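Local coordinates for protein putative acetyltransferase (Streptococcus mutans, PDB 3LD2) that probably transfers acyl groups as a GNAT-family acetyltransferase, binding coenzyme A as the likely acyl carrier, at residues Ile110-Ile115 against Val145-Leu150; Leu163-Glu168 against Tyr187-Glu192; Asn80-Val85 against Leu96-Leu101. One frame throughout, in Å; residues are numbered along the deposited sequence.

Contact 1: residues Ile110-Ile115 against Val145-Leu150. With COA (coenzyme A), chain E.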
loop_
_atom_site.group_PDB
_atom_site.type_symbol
_atom_site.label_atom_id
_atom_site.label_comp_id
_atom_site.label_asym_id
_atom_site.label_seq_id
_atom_site.Cartn_x
_atom_site.Cartn_y
_atom_site.Cartn_z
ATOM N N ILE A 110 14.218 6.714 2.399
ATOM C CA ILE A 110 12.792 6.868 2.125
ATOM C C ILE A 110 12.117 5.517 1.887
ATOM O O ILE A 110 12.440 4.820 0.934
ATOM C CB ILE A 110 12.546 7.767 0.880
ATOM C CG1 ILE A 110 13.317 9.088 1.012
ATOM C CG2 ILE A 110 11.054 8.012 0.688
ATOM C CD1 ILE A 110 13.218 9.993 -0.199
ATOM N N VAL A 111 11.173 5.147 2.740
ATOM C CA VAL A 111 10.404 3.919 2.505
ATOM C C VAL A 111 9.062 4.205 1.785
ATOM O O VAL A 111 8.476 5.285 1.949
ATOM C CB VAL A 111 10.237 3.081 3.809
ATOM C CG1 VAL A 111 9.341 3.782 4.817
ATOM C CG2 VAL A 111 9.721 1.693 3.498
ATOM N N THR A 112 8.611 3.276 0.944
ATOM C CA THR A 112 7.251 3.346 0.364
ATOM C C THR A 112 6.407 2.056 0.649
ATOM O O THR A 112 6.949 1.053 1.124
ATOM C CB THR A 112 7.294 3.706 -1.163
ATOM O OG1 THR A 112 5.974 4.033 -1.653
ATOM C CG2 THR A 112 7.872 2.575 -1.972
ATOM N N PHE A 113 5.095 2.089 0.385
ATOM C CA PHE A 113 4.218 0.934 0.661
ATOM C C PHE A 113 2.905 0.966 -0.095
ATOM O O PHE A 113 2.423 2.024 -0.464
ATOM C CB PHE A 113 3.906 0.812 2.159
ATOM C CG PHE A 113 3.005 1.893 2.677
ATOM C CD1 PHE A 113 1.635 1.691 2.763
ATOM C CD2 PHE A 113 3.522 3.118 3.064
ATOM C CE1 PHE A 113 0.790 2.691 3.238
ATOM C CE2 PHE A 113 2.697 4.128 3.536
ATOM C CZ PHE A 113 1.324 3.915 3.624
ATOM N N GLY A 114 2.331 -0.209 -0.327
ATOM C CA GLY A 114 0.969 -0.326 -0.823
ATOM C C GLY A 114 0.122 -0.987 0.258
ATOM O O GLY A 114 0.664 -1.561 1.206
ATOM N N ILE A 115 -1.195 -0.891 0.130
ATOM C CA ILE A 115 -2.103 -1.530 1.070
ATOM C C ILE A 115 -3.460 -1.817 0.418
ATOM O O ILE A 115 -3.949 -1.061 -0.402
ATOM C CB ILE A 115 -2.293 -0.691 2.344
ATOM C CG1 ILE A 115 -3.070 -1.490 3.404
ATOM C CG2 ILE A 115 -2.989 0.601 2.008
ATOM C CD1 ILE A 115 -3.255 -0.758 4.701
ATOM N N VAL A 145 8.532 8.444 4.941
ATOM C CA VAL A 145 7.635 7.656 4.115
ATOM C C VAL A 145 7.080 8.542 3.014
ATOM O O VAL A 145 6.700 9.679 3.248
ATOM C CB VAL A 145 6.410 7.146 4.894
ATOM C CG1 VAL A 145 5.643 6.156 4.043
ATOM C CG2 VAL A 145 6.822 6.545 6.197
ATOM N N LEU A 146 6.990 7.990 1.824
ATOM C CA LEU A 146 6.402 8.710 0.736
ATOM C C LEU A 146 5.554 7.792 -0.177
ATOM O O LEU A 146 6.010 6.719 -0.593
ATOM C CB LEU A 146 7.509 9.441 -0.022
ATOM C CG LEU A 146 7.086 10.448 -1.074
ATOM C CD1 LEU A 146 8.005 11.629 -1.089
ATOM C CD2 LEU A 146 7.090 9.751 -2.418
ATOM N N ILE A 147 4.324 8.231 -0.473
ATOM C CA ILE A 147 3.417 7.499 -1.367
ATOM C C ILE A 147 2.720 8.375 -2.403
ATOM O O ILE A 147 2.571 9.589 -2.234
ATOM C CB ILE A 147 2.316 6.772 -0.586
ATOM C CG1 ILE A 147 1.607 7.762 0.337
ATOM C CG2 ILE A 147 2.901 5.576 0.199
ATOM C CD1 ILE A 147 0.595 7.126 1.252
ATOM N N HIS A 148 2.289 7.729 -3.475
ATOM C CA HIS A 148 1.531 8.358 -4.545
ATOM C C HIS A 148 0.079 7.899 -4.469
ATOM O O HIS A 148 -0.181 6.697 -4.420
ATOM C CB HIS A 148 2.090 7.922 -5.885
ATOM C CG HIS A 148 3.426 8.508 -6.199
ATOM N ND1 HIS A 148 3.597 9.506 -7.132
ATOM C CD2 HIS A 148 4.657 8.240 -5.703
ATOM C CE1 HIS A 148 4.877 9.821 -7.204
ATOM N NE2 HIS A 148 5.543 9.067 -6.347
ATOM N N VAL A 149 -0.861 8.842 -4.457
ATOM C CA VAL A 149 -2.283 8.520 -4.388
ATOM C C VAL A 149 -2.999 9.209 -5.555
ATOM O O VAL A 149 -2.894 10.421 -5.721
ATOM C CB VAL A 149 -2.895 8.978 -3.038
ATOM C CG1 VAL A 149 -4.287 8.387 -2.836
ATOM C CG2 VAL A 149 -2.008 8.595 -1.869
ATOM N N LEU A 150 -3.696 8.438 -6.385
ATOM C CA LEU A 150 -4.583 8.999 -7.405
ATOM C C LEU A 150 -5.629 9.872 -6.734
ATOM O O LEU A 150 -6.167 9.477 -5.704
ATOM C CB LEU A 150 -5.314 7.898 -8.142
ATOM C CG LEU A 150 -4.491 7.093 -9.127
ATOM C CD1 LEU A 150 -5.438 6.310 -10.036
ATOM C CD2 LEU A 150 -3.579 8.029 -9.931
HETATM N N1A COA E . -15.175 7.225 3.490
HETATM C C2A COA E . -14.751 8.257 4.466
HETATM N N3A COA E . -13.540 8.001 5.321
HETATM C C4A COA E . -12.798 6.760 5.167
HETATM C C5A COA E . -13.213 5.750 4.182
HETATM C C6A COA E . -14.425 5.978 3.335
HETATM N N6A COA E . -14.793 4.941 2.383
HETATM N N7A COA E . -12.301 4.596 4.220
HETATM C C8A COA E . -11.312 4.912 5.222
HETATM N N9A COA E . -11.569 6.282 5.735
HETATM C C1B COA E . -10.946 6.593 6.915
HETATM C C2B COA E . -11.588 7.147 8.172
HETATM O O2B COA E . -12.508 8.195 8.222
HETATM C C3B COA E . -10.932 6.522 9.324
HETATM O O3B COA E . -11.370 6.669 10.638
HETATM P P3B COA E . -12.837 5.956 11.039
HETATM O O7A COA E . -12.809 5.839 12.684
HETATM O O8A COA E . -14.129 6.896 10.583
HETATM O O9A COA E . -13.014 4.666 10.397
HETATM C C4B COA E . -9.917 5.543 8.768
HETATM O O4B COA E . -9.980 5.568 7.296
HETATM C C5B COA E . -9.160 4.428 9.402
HETATM O O5B COA E . -10.065 3.476 8.872
HETATM P P1A COA E . -9.735 1.915 8.477
HETATM O O1A COA E . -11.041 0.990 8.891
HETATM O O2A COA E . -8.535 1.513 9.197
HETATM O O3A COA E . -9.481 1.796 6.864
HETATM P P2A COA E . -9.732 0.436 5.985
HETATM O O4A COA E . -11.321 0.355 5.551
HETATM O O5A COA E . -9.355 -0.766 6.717
HETATM O O6A COA E . -8.868 0.568 4.594
HETATM C CBP COA E . -8.086 1.543 2.649
HETATM C CCP COA E . -8.580 1.839 4.074
HETATM C CDP COA E . -6.830 0.640 2.771
HETATM C CEP COA E . -7.789 2.857 1.877
HETATM C CAP COA E . -9.186 0.725 1.917
HETATM O OAP COA E . -10.273 1.507 1.503
HETATM C C9P COA E . -8.600 0.115 0.652
HETATM O O9P COA E . -8.483 -1.066 0.608
HETATM N N8P COA E . -8.861 0.771 -0.619
HETATM C C7P COA E . -8.813 -0.126 -1.755
HETATM C C6P COA E . -7.735 0.292 -2.760
HETATM C C5P COA E . -6.576 1.013 -2.064
HETATM O O5P COA E . -5.785 0.380 -1.453
HETATM N N4P COA E . -6.375 2.440 -2.225
HETATM C C3P COA E . -5.028 3.038 -2.124
HETATM C C2P COA E . -4.028 2.256 -1.265
HETATM S S1P COA E . -2.629 1.764 -2.331
#
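Val111 and Val145 make the one close pairing between the two central parallel strands of this GNAT fold, at the narrow end of a V that opens toward coenzyme A. Their CA atoms are 4.9 Å apart and their side chains lie side by side, while Ile115 CA and Leu150 CA, at the wide end, are separated by 13.7 Å; the strand segments diverge at 41°. One backbone bond belongs to the pairing: Leu146 N gives its hydrogen to Val111 O over 3.1 Å. The next rung of a parallel ladder is missing, since Phe113 N stays 4.8 Å from Leu146 O. A side chain takes its place. With OG1 of Thr112 trans to the backbone N (chi1 -169°), the hydroxyl projects into the gap and donates to Leu146 O at 2.9 Å, in the carbonyl plane, so the acceptor at the point of splitting is still satisfied. On the Val145 side of the sheet the Phe113 ring fills the beginning of the cleft. Val145 CG1 meets its edge in the ring plane, 3.6 Å from Phe113 CE2, whereas Ile147 CG2 comes over one face in a CH-pi contact, 4.0 Å from the centroid. Phe134 of helix 126-138 packs against the same ring, and Tyr160 of helix 154-162 touches both Ile147 and Ile115. Beyond these apolar groups the strands no longer touch, and the coenzyme enters: Ile115 CG2 lies 3.8 Å from C2P of COA, and the backbone of Val117, Arg123, Gly125, Gly127 and Arg128 supplies hydrogen bonds to it. Splayed parallel strands with the pantetheine arm at their mouth are the hallmark of the GNAT acetyltransferase fold.

Contact 2: residues Leu163-Glu168 against Tyr187-Glu192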
loop_
_atom_site.group_PDB
_atom_site.type_symbol
_atom_site.label_atom_id
_atom_site.label_comp_id
_atom_site.label_asym_id
_atom_site.label_seq_id
_atom_site.Cartn_x
_atom_site.Cartn_y
_atom_site.Cartn_z
ATOM N N LEU A 163 -4.764 9.283 9.316
ATOM C CA LEU A 163 -3.611 8.676 10.000
ATOM C C LEU A 163 -2.412 9.609 10.129
ATOM O O LEU A 163 -1.336 9.187 10.529
ATOM C CB LEU A 163 -3.180 7.390 9.284
ATOM C CG LEU A 163 -3.946 6.124 9.699
ATOM C CD1 LEU A 163 -5.215 6.422 10.478
ATOM C CD2 LEU A 163 -4.254 5.260 8.496
ATOM N N GLY A 164 -2.585 10.871 9.764
ATOM C CA GLY A 164 -1.543 11.854 9.980
ATOM C C GLY A 164 -0.510 12.030 8.881
ATOM O O GLY A 164 0.536 12.612 9.118
ATOM N N PHE A 165 -0.776 11.544 7.678
ATOM C CA PHE A 165 0.147 11.820 6.581
ATOM C C PHE A 165 -0.021 13.264 6.129
ATOM O O PHE A 165 -1.083 13.860 6.335
ATOM C CB PHE A 165 -0.072 10.868 5.403
ATOM C CG PHE A 165 0.447 9.479 5.638
ATOM C CD1 PHE A 165 1.561 9.017 4.944
ATOM C CD2 PHE A 165 -0.176 8.632 6.550
ATOM C CE1 PHE A 165 2.048 7.742 5.145
ATOM C CE2 PHE A 165 0.300 7.349 6.762
ATOM C CZ PHE A 165 1.420 6.901 6.054
ATOM N N ASP A 166 1.031 13.820 5.527
ATOM C CA ASP A 166 1.006 15.176 4.992
ATOM C C ASP A 166 0.883 15.154 3.479
ATOM O O ASP A 166 1.562 14.370 2.814
ATOM C CB ASP A 166 2.302 15.902 5.360
ATOM C CG ASP A 166 2.455 16.100 6.856
ATOM O OD1 ASP A 166 1.568 16.733 7.469
ATOM O OD2 ASP A 166 3.460 15.617 7.425
ATOM N N LEU A 167 0.046 16.026 2.928
ATOM C CA LEU A 167 -0.001 16.193 1.489
ATOM C C LEU A 167 1.196 17.030 1.036
ATOM O O LEU A 167 1.247 18.231 1.281
ATOM C CB LEU A 167 -1.295 16.863 1.059
ATOM C CG LEU A 167 -1.372 17.037 -0.456
ATOM C CD1 LEU A 167 -1.437 15.675 -1.103
ATOM C CD2 LEU A 167 -2.574 17.952 -0.868
ATOM N N GLU A 168 2.165 16.399 0.378
ATOM C CA GLU A 168 3.431 17.081 0.131
ATOM C C GLU A 168 3.430 17.720 -1.241
ATOM O O GLU A 168 3.944 18.809 -1.427
ATOM C CB GLU A 168 4.641 16.146 0.319
ATOM C CG GLU A 168 5.977 16.838 0.072
ATOM C CD GLU A 168 7.176 16.123 0.691
ATOM O OE1 GLU A 168 7.035 15.530 1.777
ATOM O OE2 GLU A 168 8.275 16.174 0.093
ATOM N N TYR A 187 1.841 11.879 -0.812
ATOM C CA TYR A 187 1.732 11.970 0.639
ATOM C C TYR A 187 2.999 11.511 1.342
ATOM O O TYR A 187 3.666 10.569 0.916
ATOM C CB TYR A 187 0.536 11.157 1.145
ATOM C CG TYR A 187 -0.790 11.863 0.984
ATOM C CD1 TYR A 187 -1.325 12.628 2.013
ATOM C CD2 TYR A 187 -1.500 11.784 -0.207
ATOM C CE1 TYR A 187 -2.522 13.285 1.862
ATOM C CE2 TYR A 187 -2.715 12.437 -0.368
ATOM C CZ TYR A 187 -3.211 13.185 0.660
ATOM O OH TYR A 187 -4.416 13.816 0.503
ATOM N N SER A 188 3.345 12.157 2.438
ATOM C CA SER A 188 4.559 11.751 3.109
ATOM C C SER A 188 4.330 11.638 4.593
ATOM O O SER A 188 3.280 12.028 5.099
ATOM C CB SER A 188 5.742 12.676 2.755
ATOM O OG SER A 188 5.516 13.990 3.203
ATOM N N TYR A 189 5.305 11.065 5.286
ATOM C CA TYR A 189 5.203 10.893 6.722
ATOM C C TYR A 189 6.577 11.059 7.320
ATOM O O TYR A 189 7.535 10.435 6.861
ATOM C CB TYR A 189 4.648 9.499 7.051
ATOM C CG TYR A 189 4.144 9.345 8.471
ATOM C CD1 TYR A 189 2.782 9.248 8.742
ATOM C CD2 TYR A 189 5.027 9.286 9.533
ATOM C CE1 TYR A 189 2.316 9.110 10.033
ATOM C CE2 TYR A 189 4.574 9.146 10.827
ATOM C CZ TYR A 189 3.225 9.051 11.073
ATOM O OH TYR A 189 2.793 8.909 12.372
ATOM N N ASP A 190 6.674 11.889 8.352
ATOM C CA ASP A 190 7.953 12.196 8.980
ATOM C C ASP A 190 8.314 11.123 10.008
ATOM O O ASP A 190 7.725 11.061 11.082
ATOM C CB ASP A 190 7.893 13.589 9.631
ATOM C CG ASP A 190 9.280 14.236 9.798
ATOM O OD1 ASP A 190 9.462 15.418 9.400
ATOM O OD2 ASP A 190 10.191 13.562 10.330
ATOM N N LEU A 191 9.253 10.253 9.661
ATOM C CA LEU A 191 9.776 9.311 10.636
ATOM C C LEU A 191 10.735 10.049 11.567
ATOM O O LEU A 191 10.932 9.644 12.706
ATOM C CB LEU A 191 10.478 8.129 9.973
ATOM C CG LEU A 191 9.623 6.942 9.546
ATOM C CD1 LEU A 191 8.259 6.922 10.260
ATOM C CD2 LEU A 191 9.459 6.962 8.060
ATOM N N GLU A 192 11.342 11.115 11.057
ATOM C CA GLU A 192 12.009 12.132 11.881
ATOM C C GLU A 192 13.516 12.187 11.671
ATOM O O GLU A 192 13.986 12.863 10.743
ATOM C CB GLU A 192 11.605 12.039 13.366
ATOM C CG GLU A 192 10.342 12.859 13.686
ATOM C CD GLU A 192 9.236 12.073 14.420
ATOM O OE1 GLU A 192 9.359 10.836 14.595
ATOM O OE2 GLU A 192 8.224 12.700 14.816
#
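Tyr189 drives the edge of its ring into the face of Phe165, an edge-to-face pair lodged exactly where the chain leaves a helix and starts a strand. Tyr189 CD1 stands over the centre of the Phe165 ring, 3.7 Å from Phe165 CE2, with the two planes at 68°. The next atom of that edge, Tyr189 CE1, points at Leu163 O, 3.7 Å away and near the tyrosine plane. Gly164 lies beside it with positive phi as the C' residue of a Schellman motif, and this turn delivers Phe165 to the tyrosine. From there the backbones run antiparallel. Asp166 and Ser188 form a hydrogen-bonded pair, each N reaching the other's O at 2.9 Å. Past it, Leu167 and Tyr187 make a non-hydrogen-bonded pair in which Leu167 CD1 rests over one face of the Tyr187 ring, 3.5 Å from Tyr187 CZ and offset toward the rim. On the Asp166 side of the sheet, Ser188 OG donates a short bond of 2.6 Å to Glu168 OE1, meeting that oxygen on its anti side, 21° out of the carboxylate plane. The extended Glu168 side chain (chi1 -180°) spans the distance to that hydroxyl. Its other oxygen, OE2, is salt-bridged to Lys144, so both carboxylate oxygens have a partner. Strand 180-190 is flanked on its other edge by strand 144-150, against which Tyr187 and Tyr189 pack. Helix 126-138 adds Leu135 against Tyr189, and Tyr160 of helix 154-162 meets the Phe165 ring.

Contact 3: residues Asn80-Val85 against Leu96-Leu101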
loop_
_atom_site.group_PDB
_atom_site.type_symbol
_atom_site.label_atom_id
_atom_site.label_comp_id
_atom_site.label_asym_id
_atom_site.label_seq_id
_atom_site.Cartn_x
_atom_site.Cartn_y
_atom_site.Cartn_z
ATOM N N ASN A 80 13.254 -8.388 -1.557
ATOM C CA ASN A 80 13.345 -7.585 -0.345
ATOM C C ASN A 80 12.143 -6.730 0.021
ATOM O O ASN A 80 12.140 -6.070 1.062
ATOM C CB ASN A 80 14.682 -6.817 -0.306
ATOM C CG ASN A 80 15.895 -7.790 -0.257
ATOM O OD1 ASN A 80 15.960 -8.662 0.613
ATOM N ND2 ASN A 80 16.811 -7.671 -1.216
ATOM N N THR A 81 11.100 -6.782 -0.801
ATOM C CA THR A 81 9.829 -6.196 -0.402
ATOM C C THR A 81 9.254 -7.034 0.739
ATOM O O THR A 81 9.231 -8.251 0.656
ATOM C CB THR A 81 8.849 -6.184 -1.566
ATOM O OG1 THR A 81 9.486 -5.606 -2.710
ATOM C CG2 THR A 81 7.609 -5.375 -1.201
ATOM N N HIS A 82 8.803 -6.393 1.804
ATOM C CA HIS A 82 8.215 -7.126 2.915
ATOM C C HIS A 82 6.684 -6.988 2.931
ATOM O O HIS A 82 6.148 -5.991 2.460
ATOM C CB HIS A 82 8.816 -6.648 4.222
ATOM C CG HIS A 82 10.293 -6.405 4.145
ATOM N ND1 HIS A 82 11.205 -7.413 3.907
ATOM C CD2 HIS A 82 11.018 -5.266 4.275
ATOM C CE1 HIS A 82 12.427 -6.905 3.890
ATOM N NE2 HIS A 82 12.341 -5.605 4.109
ATOM N N PHE A 83 5.989 -8.006 3.447
ATOM C CA PHE A 83 4.523 -8.047 3.449
ATOM C C PHE A 83 3.936 -8.278 4.844
ATOM O O PHE A 83 4.249 -9.262 5.521
ATOM C CB PHE A 83 4.007 -9.156 2.532
ATOM C CG PHE A 83 4.437 -9.039 1.096
ATOM C CD1 PHE A 83 3.501 -8.772 0.101
ATOM C CD2 PHE A 83 5.757 -9.226 0.731
ATOM C CE1 PHE A 83 3.871 -8.686 -1.233
ATOM C CE2 PHE A 83 6.147 -9.137 -0.603
ATOM C CZ PHE A 83 5.187 -8.867 -1.593
ATOM N N LEU A 84 3.072 -7.371 5.277
ATOM C CA LEU A 84 2.244 -7.604 6.452
ATOM C C LEU A 84 0.869 -8.042 5.970
ATOM O O LEU A 84 0.328 -7.502 4.986
ATOM C CB LEU A 84 2.130 -6.346 7.297
ATOM C CG LEU A 84 3.474 -5.826 7.811
ATOM C CD1 LEU A 84 3.287 -4.517 8.549
ATOM C CD2 LEU A 84 4.136 -6.854 8.717
ATOM N N VAL A 85 0.300 -9.018 6.658
ATOM C CA VAL A 85 -0.997 -9.533 6.271
ATOM C C VAL A 85 -1.972 -9.518 7.462
ATOM O O VAL A 85 -1.574 -9.658 8.619
ATOM C CB VAL A 85 -0.818 -10.923 5.633
ATOM C CG1 VAL A 85 -1.829 -11.902 6.149
ATOM C CG2 VAL A 85 -0.870 -10.828 4.118
ATOM N N LEU A 96 -0.328 -5.360 3.346
ATOM C CA LEU A 96 0.504 -4.187 3.192
ATOM C C LEU A 96 1.921 -4.635 2.847
ATOM O O LEU A 96 2.546 -5.386 3.610
ATOM C CB LEU A 96 0.499 -3.331 4.463
ATOM C CG LEU A 96 1.320 -2.018 4.370
ATOM C CD1 LEU A 96 0.867 -0.930 5.342
ATOM C CD2 LEU A 96 2.837 -2.250 4.528
ATOM N N ASP A 97 2.420 -4.199 1.692
ATOM C CA ASP A 97 3.811 -4.448 1.319
ATOM C C ASP A 97 4.589 -3.140 1.330
ATOM O O ASP A 97 4.045 -2.084 1.007
ATOM C CB ASP A 97 3.906 -5.077 -0.058
ATOM C CG ASP A 97 3.563 -4.104 -1.160
ATOM O OD1 ASP A 97 2.404 -3.657 -1.196
ATOM O OD2 ASP A 97 4.438 -3.787 -1.994
ATOM N N TYR A 98 5.855 -3.205 1.725
ATOM C CA TYR A 98 6.696 -2.011 1.759
ATOM C C TYR A 98 8.106 -2.291 1.315
ATOM O O TYR A 98 8.570 -3.423 1.331
ATOM C CB TYR A 98 6.689 -1.342 3.137
ATOM C CG TYR A 98 7.269 -2.148 4.268
ATOM C CD1 TYR A 98 8.615 -2.038 4.596
ATOM C CD2 TYR A 98 6.470 -2.998 5.031
ATOM C CE1 TYR A 98 9.164 -2.758 5.647
ATOM C CE2 TYR A 98 7.001 -3.733 6.087
ATOM C CZ TYR A 98 8.361 -3.618 6.388
ATOM O OH TYR A 98 8.930 -4.332 7.435
ATOM N N SER A 99 8.787 -1.241 0.911
ATOM C CA SER A 99 10.131 -1.382 0.387
ATOM C C SER A 99 10.785 -0.004 0.273
ATOM O O SER A 99 10.085 1.022 0.274
ATOM C CB SER A 99 10.052 -2.008 -0.992
ATOM O OG SER A 99 9.604 -1.020 -1.902
ATOM N N SER A 100 12.120 0.014 0.183
ATOM C CA SER A 100 12.882 1.231 -0.137
ATOM C C SER A 100 12.411 1.936 -1.416
ATOM O O SER A 100 12.228 1.307 -2.453
ATOM C CB SER A 100 14.361 0.884 -0.300
ATOM O OG SER A 100 15.015 0.957 0.953
ATOM N N LEU A 101 12.253 3.245 -1.361
ATOM C CA LEU A 101 11.796 3.965 -2.546
ATOM C C LEU A 101 12.844 4.004 -3.660
ATOM O O LEU A 101 12.491 3.931 -4.833
ATOM C CB LEU A 101 11.334 5.378 -2.194
ATOM C CG LEU A 101 10.675 6.138 -3.348
ATOM C CD1 LEU A 101 9.569 5.301 -3.999
ATOM C CD2 LEU A 101 10.116 7.466 -2.872
#
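His82 lays its side chain across the ring of Tyr98 on the neighbouring hairpin strand. The first atom out, His82 CB, sits over one face of the tyrosine in a CH-pi contact, offset toward the rim and 3.8 Å from Tyr98 CZ. His82 CG follows at 4.1 Å from the same CZ. The ring then dips its edge, bringing His82 CD2 to 3.4 Å from Tyr98 CE1 in an offset edge-to-face pair with planes at 61°. At the far end Asn80 O stands above the imidazole, near NE2 but at an angle that makes no hydrogen bond. Tyr98 CG lies between its backbone N and carbonyl carbon (chi1 64°), and the ring leans toward the strand of His82, under the histidine. Backbone bonds join the same residues: His82 N to Tyr98 O at 3.0 Å and Tyr98 N to His82 O at 2.9 Å, and Leu84 and Leu96 pair likewise. On the opposite face of the sheet, Asp97 CB touches the Phe83 ring, 3.7 Å from Phe83 CD1, beside helix 70-77. The four backbone bonds thus set the register of this hairpin, while its side chains add dispersion and CH-pi contacts; no side-chain hydrogen bond or salt bridge joins the two segments.

How the contacts relate
From the N terminus, contact 3 comes first and closes the short hairpin of strands 82-88 and 92-100. Strand 110-117 then begins contact 1, whose 29 intervening residues carry helix 126-138 back to strand 144-150 as a beta-alpha-beta unit. After helix 154-162, contact 2 closes the last hairpin. The three loops follow in series; none nests or crosses. In the sheet they merge: Ser99 O receives Thr112 N at 2.8 Å between contacts 3 and 1, and Val145 O receives Tyr189 N at 2.8 Å between contacts 1 and 2. Contacts 2 and 3, centres about 18 Å apart, are joined through contact 1.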